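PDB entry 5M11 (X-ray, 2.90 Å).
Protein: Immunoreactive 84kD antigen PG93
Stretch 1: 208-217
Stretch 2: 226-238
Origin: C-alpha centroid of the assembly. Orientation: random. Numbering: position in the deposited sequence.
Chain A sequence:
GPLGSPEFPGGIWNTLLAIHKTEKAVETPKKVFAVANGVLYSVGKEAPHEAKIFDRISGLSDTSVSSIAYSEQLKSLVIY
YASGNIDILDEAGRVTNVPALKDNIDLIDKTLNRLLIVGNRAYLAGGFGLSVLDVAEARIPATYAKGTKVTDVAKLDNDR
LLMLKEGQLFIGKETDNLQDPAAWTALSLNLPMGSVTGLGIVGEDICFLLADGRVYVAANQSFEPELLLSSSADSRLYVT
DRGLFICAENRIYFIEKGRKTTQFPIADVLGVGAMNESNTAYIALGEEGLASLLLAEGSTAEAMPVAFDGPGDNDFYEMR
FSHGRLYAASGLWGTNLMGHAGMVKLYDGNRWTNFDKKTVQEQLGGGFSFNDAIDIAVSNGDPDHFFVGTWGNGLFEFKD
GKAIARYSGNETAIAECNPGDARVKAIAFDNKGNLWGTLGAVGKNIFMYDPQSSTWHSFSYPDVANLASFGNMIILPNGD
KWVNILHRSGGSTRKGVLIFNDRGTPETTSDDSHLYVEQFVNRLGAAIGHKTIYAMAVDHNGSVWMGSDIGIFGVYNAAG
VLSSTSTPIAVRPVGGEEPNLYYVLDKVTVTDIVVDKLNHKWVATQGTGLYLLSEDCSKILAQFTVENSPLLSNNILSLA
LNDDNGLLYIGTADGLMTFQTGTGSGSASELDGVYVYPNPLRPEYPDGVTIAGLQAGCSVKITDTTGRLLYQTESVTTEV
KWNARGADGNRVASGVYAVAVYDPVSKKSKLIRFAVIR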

# COMPACT_ATOMS: atom_id res chain seq x y z
N PHE A 208 -1.70 -16.37 -34.83
CA PHE A 208 -1.46 -14.93 -34.81
C PHE A 208 -2.74 -14.16 -34.63
O PHE A 208 -3.61 -14.17 -35.51
CB PHE A 208 -0.78 -14.45 -36.10
CG PHE A 208 0.46 -15.19 -36.51
CD1 PHE A 208 1.72 -14.74 -36.12
CD2 PHE A 208 0.39 -16.26 -37.40
CE1 PHE A 208 2.87 -15.37 -36.57
CE2 PHE A 208 1.55 -16.89 -37.86
CZ PHE A 208 2.79 -16.44 -37.44
N LEU A 209 -2.83 -13.46 -33.51
CA LEU A 209 -3.96 -12.62 -33.17
C LEU A 209 -3.68 -11.21 -33.58
O LEU A 209 -2.63 -10.65 -33.22
CB LEU A 209 -4.28 -12.67 -31.66
CG LEU A 209 -5.30 -11.67 -31.14
CD1 LEU A 209 -6.69 -11.90 -31.75
CD2 LEU A 209 -5.35 -11.75 -29.64
N LEU A 210 -4.64 -10.62 -34.31
CA LEU A 210 -4.59 -9.27 -34.82
C LEU A 210 -5.42 -8.37 -33.94
O LEU A 210 -6.40 -8.82 -33.34
CB LEU A 210 -5.13 -9.26 -36.26
CG LEU A 210 -4.18 -9.56 -37.42
CD1 LEU A 210 -3.33 -10.77 -37.18
CD2 LEU A 210 -4.97 -9.80 -38.66
N ALA A 211 -5.04 -7.08 -33.88
CA ALA A 211 -5.73 -6.03 -33.13
C ALA A 211 -7.20 -5.96 -33.49
O ALA A 211 -8.01 -5.77 -32.59
CB ALA A 211 -5.07 -4.69 -33.39
N ASP A 212 -7.57 -6.18 -34.79
CA ASP A 212 -8.97 -6.12 -35.26
C ASP A 212 -9.80 -7.39 -34.91
O ASP A 212 -10.93 -7.51 -35.37
CB ASP A 212 -9.03 -5.86 -36.78
CG ASP A 212 -8.41 -6.94 -37.63
OD1 ASP A 212 -8.85 -8.09 -37.53
OD2 ASP A 212 -7.49 -6.62 -38.41
N GLY A 213 -9.24 -8.32 -34.14
CA GLY A 213 -9.95 -9.52 -33.74
C GLY A 213 -9.69 -10.77 -34.54
O GLY A 213 -9.85 -11.87 -34.00
N ARG A 214 -9.28 -10.65 -35.81
CA ARG A 214 -9.00 -11.83 -36.66
C ARG A 214 -7.93 -12.73 -36.05
O ARG A 214 -7.11 -12.24 -35.27
CB ARG A 214 -8.55 -11.39 -38.06
CG ARG A 214 -9.70 -10.96 -38.97
CD ARG A 214 -9.20 -10.62 -40.36
NE ARG A 214 -8.44 -9.38 -40.34
CZ ARG A 214 -7.57 -9.02 -41.27
NH1 ARG A 214 -7.35 -9.79 -42.31
NH2 ARG A 214 -6.92 -7.87 -41.16
N VAL A 215 -7.95 -14.03 -36.35
CA VAL A 215 -6.94 -14.96 -35.85
C VAL A 215 -6.43 -15.77 -37.01
O VAL A 215 -7.22 -16.37 -37.74
CB VAL A 215 -7.42 -15.85 -34.69
CG1 VAL A 215 -6.48 -17.03 -34.45
CG2 VAL A 215 -7.61 -15.05 -33.42
N TYR A 216 -5.13 -15.76 -37.20
CA TYR A 216 -4.53 -16.48 -38.29
C TYR A 216 -3.84 -17.72 -37.79
O TYR A 216 -3.26 -17.71 -36.71
CB TYR A 216 -3.58 -15.57 -39.07
CG TYR A 216 -4.32 -14.72 -40.09
CD1 TYR A 216 -4.53 -15.18 -41.39
CD2 TYR A 216 -4.87 -13.49 -39.74
CE1 TYR A 216 -5.25 -14.43 -42.31
CE2 TYR A 216 -5.58 -12.73 -40.66
CZ TYR A 216 -5.77 -13.21 -41.94
OH TYR A 216 -6.48 -12.48 -42.85
N VAL A 217 -3.92 -18.79 -38.56
CA VAL A 217 -3.29 -20.04 -38.17
C VAL A 217 -2.30 -20.44 -39.28
O VAL A 217 -2.55 -20.20 -40.48
CB VAL A 217 -4.34 -21.14 -37.84
CG1 VAL A 217 -5.03 -21.68 -39.10
CG2 VAL A 217 -3.72 -22.28 -37.05
N GLU A 226 -3.57 -18.79 -42.91
CA GLU A 226 -4.97 -18.81 -43.30
C GLU A 226 -5.80 -18.42 -42.07
O GLU A 226 -5.37 -18.61 -40.93
CB GLU A 226 -5.39 -20.14 -43.91
CG GLU A 226 -5.42 -21.33 -42.98
CD GLU A 226 -5.60 -22.63 -43.73
OE1 GLU A 226 -6.61 -22.77 -44.45
OE2 GLU A 226 -4.69 -23.50 -43.63
N LEU A 227 -6.95 -17.79 -42.30
CA LEU A 227 -7.80 -17.30 -41.22
C LEU A 227 -8.47 -18.45 -40.49
O LEU A 227 -9.13 -19.25 -41.15
CB LEU A 227 -8.85 -16.33 -41.79
CG LEU A 227 -9.75 -15.62 -40.78
CD1 LEU A 227 -9.05 -14.48 -40.13
CD2 LEU A 227 -11.01 -15.11 -41.45
N LEU A 228 -8.30 -18.55 -39.15
CA LEU A 228 -8.91 -19.61 -38.32
C LEU A 228 -10.29 -19.17 -37.85
O LEU A 228 -11.30 -19.80 -38.21
CB LEU A 228 -8.00 -20.03 -37.15
CG LEU A 228 -8.50 -21.11 -36.20
CD1 LEU A 228 -8.63 -22.44 -36.87
CD2 LEU A 228 -7.56 -21.25 -35.04
N LEU A 229 -10.35 -18.07 -37.08
CA LEU A 229 -11.63 -17.50 -36.67
C LEU A 229 -11.52 -15.98 -36.67
O LEU A 229 -10.43 -15.42 -36.77
CB LEU A 229 -12.18 -18.05 -35.33
CG LEU A 229 -11.44 -17.95 -33.98
CD1 LEU A 229 -10.32 -18.93 -33.86
CD2 LEU A 229 -11.03 -16.52 -33.59
N SER A 230 -12.67 -15.33 -36.59
CA SER A 230 -12.76 -13.88 -36.56
C SER A 230 -13.36 -13.46 -35.24
O SER A 230 -14.58 -13.34 -35.11
CB SER A 230 -13.60 -13.37 -37.73
OG SER A 230 -13.28 -13.97 -38.97
N SER A 231 -12.51 -13.26 -34.24
CA SER A 231 -12.93 -12.80 -32.93
C SER A 231 -13.25 -11.28 -32.96
O SER A 231 -13.09 -10.63 -34.01
CB SER A 231 -11.84 -13.11 -31.91
OG SER A 231 -12.24 -12.74 -30.61
N SER A 232 -13.70 -10.72 -31.83
CA SER A 232 -13.99 -9.29 -31.73
C SER A 232 -12.68 -8.53 -31.58
O SER A 232 -11.69 -9.12 -31.14
CB SER A 232 -14.92 -9.01 -30.55
OG SER A 232 -14.29 -9.26 -29.31
N ALA A 233 -12.66 -7.22 -31.94
CA ALA A 233 -11.48 -6.35 -31.86
C ALA A 233 -10.94 -6.29 -30.46
O ALA A 233 -11.66 -6.50 -29.49
CB ALA A 233 -11.82 -4.94 -32.33
N ASP A 234 -9.64 -6.04 -30.37
CA ASP A 234 -8.89 -5.91 -29.13
C ASP A 234 -9.15 -7.10 -28.19
O ASP A 234 -9.43 -6.93 -26.99
CB ASP A 234 -9.17 -4.55 -28.47
CG ASP A 234 -8.67 -3.38 -29.31
OD1 ASP A 234 -7.47 -3.05 -29.21
OD2 ASP A 234 -9.48 -2.80 -30.08
N SER A 235 -9.07 -8.32 -28.77
CA SER A 235 -9.19 -9.59 -28.05
C SER A 235 -7.87 -9.86 -27.38
O SER A 235 -6.85 -9.36 -27.85
CB SER A 235 -9.53 -10.71 -29.02
OG SER A 235 -10.93 -10.82 -29.20
N ARG A 236 -7.87 -10.65 -26.29
CA ARG A 236 -6.63 -10.98 -25.58
C ARG A 236 -6.23 -12.43 -25.87
O ARG A 236 -7.11 -13.29 -26.00
CB ARG A 236 -6.79 -10.75 -24.06
CG ARG A 236 -6.89 -9.28 -23.63
CD ARG A 236 -8.01 -9.03 -22.62
NE ARG A 236 -9.32 -8.95 -23.26
CZ ARG A 236 -10.48 -9.20 -22.65
NH1 ARG A 236 -10.51 -9.53 -21.37
NH2 ARG A 236 -11.62 -9.11 -23.33
N LEU A 237 -4.91 -12.72 -25.98
CA LEU A 237 -4.40 -14.09 -26.20
C LEU A 237 -3.64 -14.58 -24.98
O LEU A 237 -2.62 -13.99 -24.61
CB LEU A 237 -3.50 -14.21 -27.46
CG LEU A 237 -2.60 -15.46 -27.60
CD1 LEU A 237 -3.38 -16.69 -28.00
CD2 LEU A 237 -1.56 -15.26 -28.64
N TYR A 238 -4.10 -15.67 -24.38
CA TYR A 238 -3.45 -16.33 -23.25
C TYR A 238 -2.90 -17.61 -23.77
O TYR A 238 -3.61 -18.39 -24.41
CB TYR A 238 -4.39 -16.52 -22.05
CG TYR A 238 -5.01 -15.20 -21.64
CD1 TYR A 238 -4.23 -14.06 -21.49
CD2 TYR A 238 -6.39 -15.05 -21.56
CE1 TYR A 238 -4.79 -12.82 -21.23
CE2 TYR A 238 -6.97 -13.81 -21.29
CZ TYR A 238 -6.16 -12.69 -21.12
OH TYR A 238 -6.69 -11.47 -20.83

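Stretch 1 forms a hairpin, strand 208-210 and strand 214-217 joined by a type I turn from Leu 210 to Gly 213, and its second strand pairs antiparallel with strand 226-230 of stretch 2. The pairing is most regular at the Val 217 end, where Val 217 N donates to Glu 226 O (2.8 Å) and Glu 226 N returns a bond to Val 217 O (3.0 Å), both nearly straight. Farther along, Val 215 uses two different partners: its N donates to Leu 229 O (2.9 Å), whereas its O accepts from Leu 228 N (2.8 Å). The register therefore slips by one residue between the Tyr 216 / Leu 227 pair and the Arg 214 / Ser 230 pair: Leu 228, with phi/psi of -89/-61, and Leu 229 together lie opposite Val 215 alone. Beyond it, Arg 214 faces Ser 230 in a non-hydrogen-bonded pair with CA atoms 4.3 Å apart, and Ser 231 N reaches Gly 213 O (3.0 Å) in a weak, bent bond. The loop after the strand is fastened to the turn by a nearly linear bond from Asp 234 N to Ala 211 O (2.8 Å).

Gly 213 packs tightly here: its CA lies 3.2 Å from Ser 232 O and 3.3 Å from Ser 231 O. A CB would clash with Ser 231 O, and the positive phi of 98° would also jam it against the preceding carbonyl, so the site suits glycine.

Val 215, Val 217, Glu 226 and Leu 229 direct their side chains to one face of the sheet. There Val 215 CG2 meets Leu 229 CD2 at 3.7 Å, and Val 217 CG1 touches the aliphatic part of Glu 226 at CG (3.9 Å). Leu 228, pointing toward stretch 1, brings its CB to 3.9 Å from Val 217 CB. Leu 227 starts sideways, but its end turns in: CD1 sits over one face of the Tyr 216 ring, 4.1 Å from the centroid, in a CH-pi contact.

The end of Arg 214 leads away from stretch 2 and is held by Asp 212, with a salt bridge from NH2 to OD2 (3.1 Å) and a bond from NE to OD1 (3.1 Å). At the other strand of the hairpin, Leu 209 is buried against stretch 2, its CD2 3.3 Å from Ser 235 O and 3.8 Å from Leu 237 CB. A serine relay braces the loop internally: Ser 231 OG donates to Ser 235 OG (2.7 Å), which donates to Ser 232 O (2.7 Å).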